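Local coordinates for protein multisubunit Na+/H+ antiporter, A subunit (Anoxybacillus flavithermus, PDB 6Z16) that is the A subunit of a multisubunit membrane antiporter that probably exchanges sodium ions for protons across the cell membrane, at residues F199-I213 with L233-T247. Numbering follows the deposited sequence.
With PTY (phosphatidylethanolamine), chain T.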
loop_
_atom_site.group_PDB
_atom_site.type_symbol
_atom_site.label_atom_id
_atom_site.label_comp_id
_atom_site.label_asym_id
_atom_site.label_seq_id
_atom_site.Cartn_x
_atom_site.Cartn_y
_atom_site.Cartn_z
ATOM N N PHE A 199 47.325 -78.246 21.112
ATOM C CA PHE A 199 48.212 -77.549 22.042
ATOM C C PHE A 199 49.671 -77.689 21.628
ATOM O O PHE A 199 50.409 -76.688 21.522
ATOM C CB PHE A 199 47.936 -78.101 23.445
ATOM C CG PHE A 199 48.805 -77.544 24.526
ATOM C CD1 PHE A 199 48.797 -76.195 24.823
ATOM C CD2 PHE A 199 49.541 -78.395 25.330
ATOM C CE1 PHE A 199 49.576 -75.690 25.842
ATOM C CE2 PHE A 199 50.308 -77.902 26.358
ATOM C CZ PHE A 199 50.332 -76.545 26.611
ATOM N N GLY A 200 50.072 -78.918 21.300
ATOM C CA GLY A 200 51.417 -79.138 20.800
ATOM C C GLY A 200 51.687 -78.463 19.467
ATOM O O GLY A 200 52.772 -77.931 19.246
ATOM N N GLY A 201 50.690 -78.437 18.580
ATOM C CA GLY A 201 50.892 -77.830 17.275
ATOM C C GLY A 201 51.028 -76.322 17.331
ATOM O O GLY A 201 51.823 -75.736 16.593
ATOM N N LEU A 202 50.277 -75.674 18.224
ATOM C CA LEU A 202 50.390 -74.225 18.372
ATOM C C LEU A 202 51.728 -73.826 18.985
ATOM O O LEU A 202 52.367 -72.864 18.528
ATOM C CB LEU A 202 49.227 -73.700 19.205
ATOM C CG LEU A 202 47.889 -73.790 18.476
ATOM C CD1 LEU A 202 46.745 -73.484 19.402
ATOM C CD2 LEU A 202 47.885 -72.839 17.304
ATOM N N LEU A 203 52.194 -74.570 19.995
ATOM C CA LEU A 203 53.522 -74.248 20.518
ATOM C C LEU A 203 54.627 -74.619 19.530
ATOM O O LEU A 203 55.672 -73.956 19.492
ATOM C CB LEU A 203 53.721 -74.916 21.875
ATOM C CG LEU A 203 52.766 -74.312 22.911
ATOM C CD1 LEU A 203 52.851 -75.010 24.238
ATOM C CD2 LEU A 203 53.007 -72.819 23.087
ATOM N N MET A 204 54.381 -75.620 18.679
ATOM C CA MET A 204 55.277 -75.927 17.568
ATOM C C MET A 204 55.372 -74.769 16.583
ATOM O O MET A 204 56.462 -74.455 16.089
ATOM C CB MET A 204 54.779 -77.183 16.856
ATOM C CG MET A 204 55.597 -77.581 15.657
ATOM S SD MET A 204 57.197 -78.272 16.052
ATOM C CE MET A 204 56.704 -79.952 16.339
ATOM N N LEU A 205 54.231 -74.140 16.272
ATOM C CA LEU A 205 54.218 -72.960 15.408
ATOM C C LEU A 205 55.014 -71.814 16.010
ATOM O O LEU A 205 55.763 -71.131 15.299
ATOM C CB LEU A 205 52.781 -72.508 15.146
ATOM C CG LEU A 205 52.632 -71.205 14.353
ATOM C CD1 LEU A 205 53.216 -71.322 12.958
ATOM C CD2 LEU A 205 51.190 -70.754 14.305
ATOM N N GLY A 206 54.856 -71.592 17.318
ATOM C CA GLY A 206 55.643 -70.561 17.983
ATOM C C GLY A 206 57.137 -70.824 17.921
ATOM O O GLY A 206 57.932 -69.905 17.683
ATOM N N GLY A 207 57.532 -72.090 18.082
ATOM C CA GLY A 207 58.938 -72.441 17.947
ATOM C C GLY A 207 59.464 -72.275 16.533
ATOM O O GLY A 207 60.603 -71.839 16.337
ATOM N N PHE A 208 58.640 -72.613 15.531
ATOM C CA PHE A 208 59.008 -72.401 14.129
ATOM C C PHE A 208 59.234 -70.930 13.822
ATOM O O PHE A 208 60.186 -70.574 13.120
ATOM C CB PHE A 208 57.922 -72.945 13.203
ATOM C CG PHE A 208 57.921 -74.429 13.061
ATOM C CD1 PHE A 208 59.038 -75.177 13.383
ATOM C CD2 PHE A 208 56.793 -75.079 12.599
ATOM C CE1 PHE A 208 59.026 -76.545 13.245
ATOM C CE2 PHE A 208 56.771 -76.443 12.461
ATOM C CZ PHE A 208 57.888 -77.178 12.780
ATOM N N VAL A 209 58.362 -70.063 14.341
ATOM C CA VAL A 209 58.491 -68.631 14.099
ATOM C C VAL A 209 59.738 -68.076 14.779
ATOM O O VAL A 209 60.481 -67.274 14.189
ATOM C CB VAL A 209 57.210 -67.917 14.560
ATOM C CG1 VAL A 209 57.381 -66.446 14.504
ATOM C CG2 VAL A 209 56.060 -68.311 13.676
ATOM N N ALA A 210 60.013 -68.525 16.011
ATOM C CA ALA A 210 61.221 -68.093 16.712
ATOM C C ALA A 210 62.484 -68.550 15.990
ATOM O O ALA A 210 63.463 -67.800 15.903
ATOM C CB ALA A 210 61.202 -68.617 18.145
ATOM N N LEU A 211 62.467 -69.767 15.439
ATOM C CA LEU A 211 63.608 -70.262 14.675
ATOM C C LEU A 211 63.780 -69.497 13.369
ATOM O O LEU A 211 64.908 -69.216 12.949
ATOM C CB LEU A 211 63.444 -71.757 14.409
ATOM C CG LEU A 211 64.528 -72.456 13.591
ATOM C CD1 LEU A 211 65.871 -72.366 14.274
ATOM C CD2 LEU A 211 64.148 -73.899 13.355
ATOM N N ALA A 212 62.672 -69.132 12.722
ATOM C CA ALA A 212 62.752 -68.375 11.481
ATOM C C ALA A 212 63.175 -66.933 11.704
ATOM O O ALA A 212 63.595 -66.273 10.752
ATOM C CB ALA A 212 61.408 -68.416 10.760
ATOM N N ILE A 213 63.034 -66.413 12.923
ATOM C CA ILE A 213 63.635 -65.115 13.223
ATOM C C ILE A 213 65.106 -65.281 13.594
ATOM O O ILE A 213 65.936 -64.427 13.249
ATOM C CB ILE A 213 62.835 -64.400 14.326
ATOM C CG1 ILE A 213 61.413 -64.151 13.851
ATOM C CG2 ILE A 213 63.429 -63.055 14.674
ATOM C CD1 ILE A 213 60.507 -63.712 14.932
ATOM N N LEU A 233 66.852 -66.018 20.695
ATOM C CA LEU A 233 65.653 -66.791 20.407
ATOM C C LEU A 233 65.938 -68.259 20.123
ATOM O O LEU A 233 65.075 -68.949 19.575
ATOM C CB LEU A 233 64.900 -66.173 19.231
ATOM C CG LEU A 233 64.196 -64.853 19.500
ATOM C CD1 LEU A 233 63.676 -64.293 18.207
ATOM C CD2 LEU A 233 63.055 -65.073 20.469
ATOM N N PHE A 234 67.115 -68.756 20.496
ATOM C CA PHE A 234 67.501 -70.119 20.156
ATOM C C PHE A 234 66.926 -71.127 21.146
ATOM O O PHE A 234 66.334 -72.136 20.746
ATOM C CB PHE A 234 69.026 -70.201 20.083
ATOM C CG PHE A 234 69.549 -71.540 19.674
ATOM C CD1 PHE A 234 69.337 -72.017 18.395
ATOM C CD2 PHE A 234 70.299 -72.299 20.552
ATOM C CE1 PHE A 234 69.824 -73.242 18.013
ATOM C CE2 PHE A 234 70.793 -73.524 20.172
ATOM C CZ PHE A 234 70.556 -73.994 18.901
ATOM N N ILE A 235 67.068 -70.858 22.438
ATOM C CA ILE A 235 66.502 -71.697 23.496
ATOM C C ILE A 235 64.968 -71.678 23.543
ATOM O O ILE A 235 64.386 -72.757 23.748
ATOM C CB ILE A 235 67.118 -71.320 24.856
ATOM C CG1 ILE A 235 68.643 -71.359 24.764
ATOM C CG2 ILE A 235 66.670 -72.268 25.957
ATOM C CD1 ILE A 235 69.199 -72.722 24.439
ATOM N N PRO A 236 64.245 -70.547 23.367
ATOM C CA PRO A 236 62.775 -70.675 23.294
ATOM C C PRO A 236 62.281 -71.442 22.081
ATOM O O PRO A 236 61.305 -72.194 22.197
ATOM C CB PRO A 236 62.294 -69.219 23.266
ATOM C CG PRO A 236 63.354 -68.464 23.879
ATOM C CD PRO A 236 64.610 -69.115 23.462
ATOM N N ALA A 237 62.941 -71.278 20.928
ATOM C CA ALA A 237 62.620 -72.081 19.752
ATOM C C ALA A 237 62.855 -73.558 20.016
ATOM O O ALA A 237 62.029 -74.398 19.642
ATOM C CB ALA A 237 63.455 -71.625 18.560
ATOM N N LEU A 238 63.963 -73.875 20.690
ATOM C CA LEU A 238 64.288 -75.249 21.059
ATOM C C LEU A 238 63.204 -75.857 21.936
ATOM O O LEU A 238 62.682 -76.935 21.634
ATOM C CB LEU A 238 65.640 -75.259 21.774
ATOM C CG LEU A 238 66.465 -76.514 22.044
ATOM C CD1 LEU A 238 67.917 -76.098 22.080
ATOM C CD2 LEU A 238 66.092 -77.194 23.344
ATOM N N VAL A 239 62.807 -75.140 22.990
ATOM C CA VAL A 239 61.847 -75.679 23.949
ATOM C C VAL A 239 60.456 -75.795 23.329
ATOM O O VAL A 239 59.757 -76.789 23.545
ATOM C CB VAL A 239 61.848 -74.825 25.231
ATOM C CG1 VAL A 239 60.773 -75.278 26.199
ATOM C CG2 VAL A 239 63.193 -74.919 25.905
ATOM N N LEU A 240 60.056 -74.832 22.491
ATOM C CA LEU A 240 58.707 -74.883 21.925
ATOM C C LEU A 240 58.581 -75.939 20.824
ATOM O O LEU A 240 57.589 -76.687 20.797
ATOM C CB LEU A 240 58.302 -73.503 21.413
ATOM C CG LEU A 240 58.012 -72.447 22.480
ATOM C CD1 LEU A 240 57.800 -71.092 21.854
ATOM C CD2 LEU A 240 56.807 -72.846 23.294
ATOM N N ILE A 241 59.565 -76.013 19.909
ATOM C CA ILE A 241 59.595 -77.071 18.896
ATOM C C ILE A 241 59.641 -78.441 19.554
ATOM O O ILE A 241 58.908 -79.363 19.168
ATOM C CB ILE A 241 60.796 -76.874 17.950
ATOM C CG1 ILE A 241 60.596 -75.680 17.026
ATOM C CG2 ILE A 241 61.072 -78.116 17.129
ATOM C CD1 ILE A 241 61.840 -75.337 16.244
ATOM N N LEU A 242 60.459 -78.574 20.598
ATOM C CA LEU A 242 60.618 -79.844 21.282
ATOM C C LEU A 242 59.358 -80.230 22.038
ATOM O O LEU A 242 59.006 -81.412 22.105
ATOM C CB LEU A 242 61.818 -79.719 22.209
ATOM C CG LEU A 242 62.440 -80.973 22.755
ATOM C CD1 LEU A 242 62.809 -81.788 21.565
ATOM C CD2 LEU A 242 63.669 -80.601 23.544
ATOM N N PHE A 243 58.639 -79.230 22.540
ATOM C CA PHE A 243 57.378 -79.446 23.230
ATOM C C PHE A 243 56.317 -79.975 22.273
ATOM O O PHE A 243 55.601 -80.934 22.586
ATOM C CB PHE A 243 56.936 -78.120 23.842
ATOM C CG PHE A 243 55.873 -78.248 24.878
ATOM C CD1 PHE A 243 56.210 -78.459 26.207
ATOM C CD2 PHE A 243 54.542 -78.185 24.524
ATOM C CE1 PHE A 243 55.238 -78.571 27.162
ATOM C CE2 PHE A 243 53.572 -78.314 25.466
ATOM C CZ PHE A 243 53.916 -78.494 26.792
ATOM N N GLY A 244 56.218 -79.368 21.088
ATOM C CA GLY A 244 55.240 -79.835 20.116
ATOM C C GLY A 244 55.561 -81.206 19.551
ATOM O O GLY A 244 54.659 -82.030 19.336
ATOM N N ALA A 245 56.851 -81.478 19.329
ATOM C CA ALA A 245 57.266 -82.781 18.831
ATOM C C ALA A 245 57.066 -83.871 19.871
ATOM O O ALA A 245 56.759 -85.010 19.511
ATOM C CB ALA A 245 58.723 -82.731 18.385
ATOM N N PHE A 246 57.222 -83.550 21.159
ATOM C CA PHE A 246 56.901 -84.531 22.189
ATOM C C PHE A 246 55.403 -84.702 22.337
ATOM O O PHE A 246 54.942 -85.753 22.790
ATOM C CB PHE A 246 57.496 -84.120 23.532
ATOM C CG PHE A 246 58.983 -84.223 23.598
ATOM C CD1 PHE A 246 59.694 -84.970 22.674
ATOM C CD2 PHE A 246 59.674 -83.560 24.592
ATOM C CE1 PHE A 246 61.063 -85.048 22.746
ATOM C CE2 PHE A 246 61.040 -83.639 24.667
ATOM C CZ PHE A 246 61.735 -84.385 23.740
ATOM N N THR A 247 54.635 -83.680 21.978
ATOM C CA THR A 247 53.191 -83.778 22.112
ATOM C C THR A 247 52.598 -84.672 21.031
ATOM O O THR A 247 51.655 -85.429 21.290
ATOM C CB THR A 247 52.579 -82.387 22.045
ATOM O OG1 THR A 247 53.309 -81.502 22.904
ATOM C CG2 THR A 247 51.166 -82.443 22.525
HETATM C C1 PTY T . 62.416 -65.941 29.004
HETATM C C2 PTY T . 67.328 -69.714 29.905
HETATM C C3 PTY T . 68.200 -69.069 28.801
HETATM O O4 PTY T . 61.415 -66.681 29.738
HETATM C C5 PTY T . 64.330 -66.422 27.422
HETATM C C6 PTY T . 63.566 -66.854 28.652
HETATM O O7 PTY T . 63.211 -68.288 28.629
HETATM C C8 PTY T . 62.379 -68.828 27.702
HETATM O O10 PTY T . 61.740 -68.201 26.899
HETATM C C11 PTY T . 62.361 -70.322 27.812
HETATM C C12 PTY T . 61.293 -70.984 26.954
HETATM C C13 PTY T . 59.899 -70.905 27.551
HETATM C C14 PTY T . 58.904 -71.782 26.819
HETATM C C15 PTY T . 57.606 -72.045 27.562
HETATM C C16 PTY T . 56.910 -73.307 27.087
HETATM C C17 PTY T . 55.594 -73.624 27.776
HETATM C C18 PTY T . 54.459 -72.690 27.400
HETATM C C19 PTY T . 53.080 -73.226 27.750
HETATM C C20 PTY T . 52.891 -73.534 29.223
HETATM C C30 PTY T . 60.192 -66.671 29.214
HETATM C C31 PTY T . 59.219 -67.454 30.042
HETATM O O30 PTY T . 59.910 -66.103 28.198
HETATM C C32 PTY T . 57.866 -67.567 29.354
HETATM C C33 PTY T . 56.862 -68.400 30.123
HETATM C C34 PTY T . 55.532 -68.535 29.411
HETATM C C35 PTY T . 54.475 -69.299 30.188
HETATM C C36 PTY T . 53.119 -69.321 29.498
HETATM C C37 PTY T . 52.022 -69.994 30.302
HETATM P P1 PTY T . 66.653 -67.517 27.247
HETATM O O11 PTY T . 67.622 -67.776 28.491
HETATM O O12 PTY T . 65.912 -68.646 27.098
HETATM O O13 PTY T . 67.382 -67.125 26.119
HETATM O O14 PTY T . 65.745 -66.458 27.709
HETATM N N1 PTY T . 67.768 -71.095 30.120
#
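Helices 199-213 and 234-247 pack antiparallel, their segment axes 7.1 Å apart at an angle of 150°, with G200 against G244 and G207 against A237. These small residues let the backbones come close: the CA atoms of G200 and G244 lie 3.9 Å apart. No hydrogen bond crosses the interface, so apolar packing carries it. I241 is a knob in a hole formed by M204, G207, F208 and L211. Its CG1 lies against the backbone of G207 and near CD1 of F208, and its CD1 is 4.0 Å from CD2 of L211. In M204, CG stands anti to the backbone N (chi1 178°), and bends at chi2 and chi3 carry CE to the backbone of G244 and A245, with SD near CG2 of I241. At the I213 end, CB of A210 meets CB of A237 at 3.8 Å. Beyond them, CG2 of I213 packs on CD1 of L233, the residue at the N-cap of helix 234-247.

The lipid-facing side is built from L203, L240, F199 and F243. CD2 of L203 touches CD2 of L240 at 3.8 Å, the two side chains crossing at about a right angle. CD1 of L203 reaches CE2 of F243 at 3.6 Å. CE2 of F199 comes to the edge of the F243 ring, with the ring planes at 88°. A phosphatidylethanolamine tail runs past this side, its C16 3.8 Å from CD2 of L240. The carbonyl oxygen O10 of its ester lies near CG of P236.

Both helices fall in the membrane region shared by Mrp antiporters and the NADH:quinone oxidoreductases. Helix 159-177 receives M204 and F208, while helix 280-292 receives I241 and A245. L416 of a neighbouring subunit packs on F199.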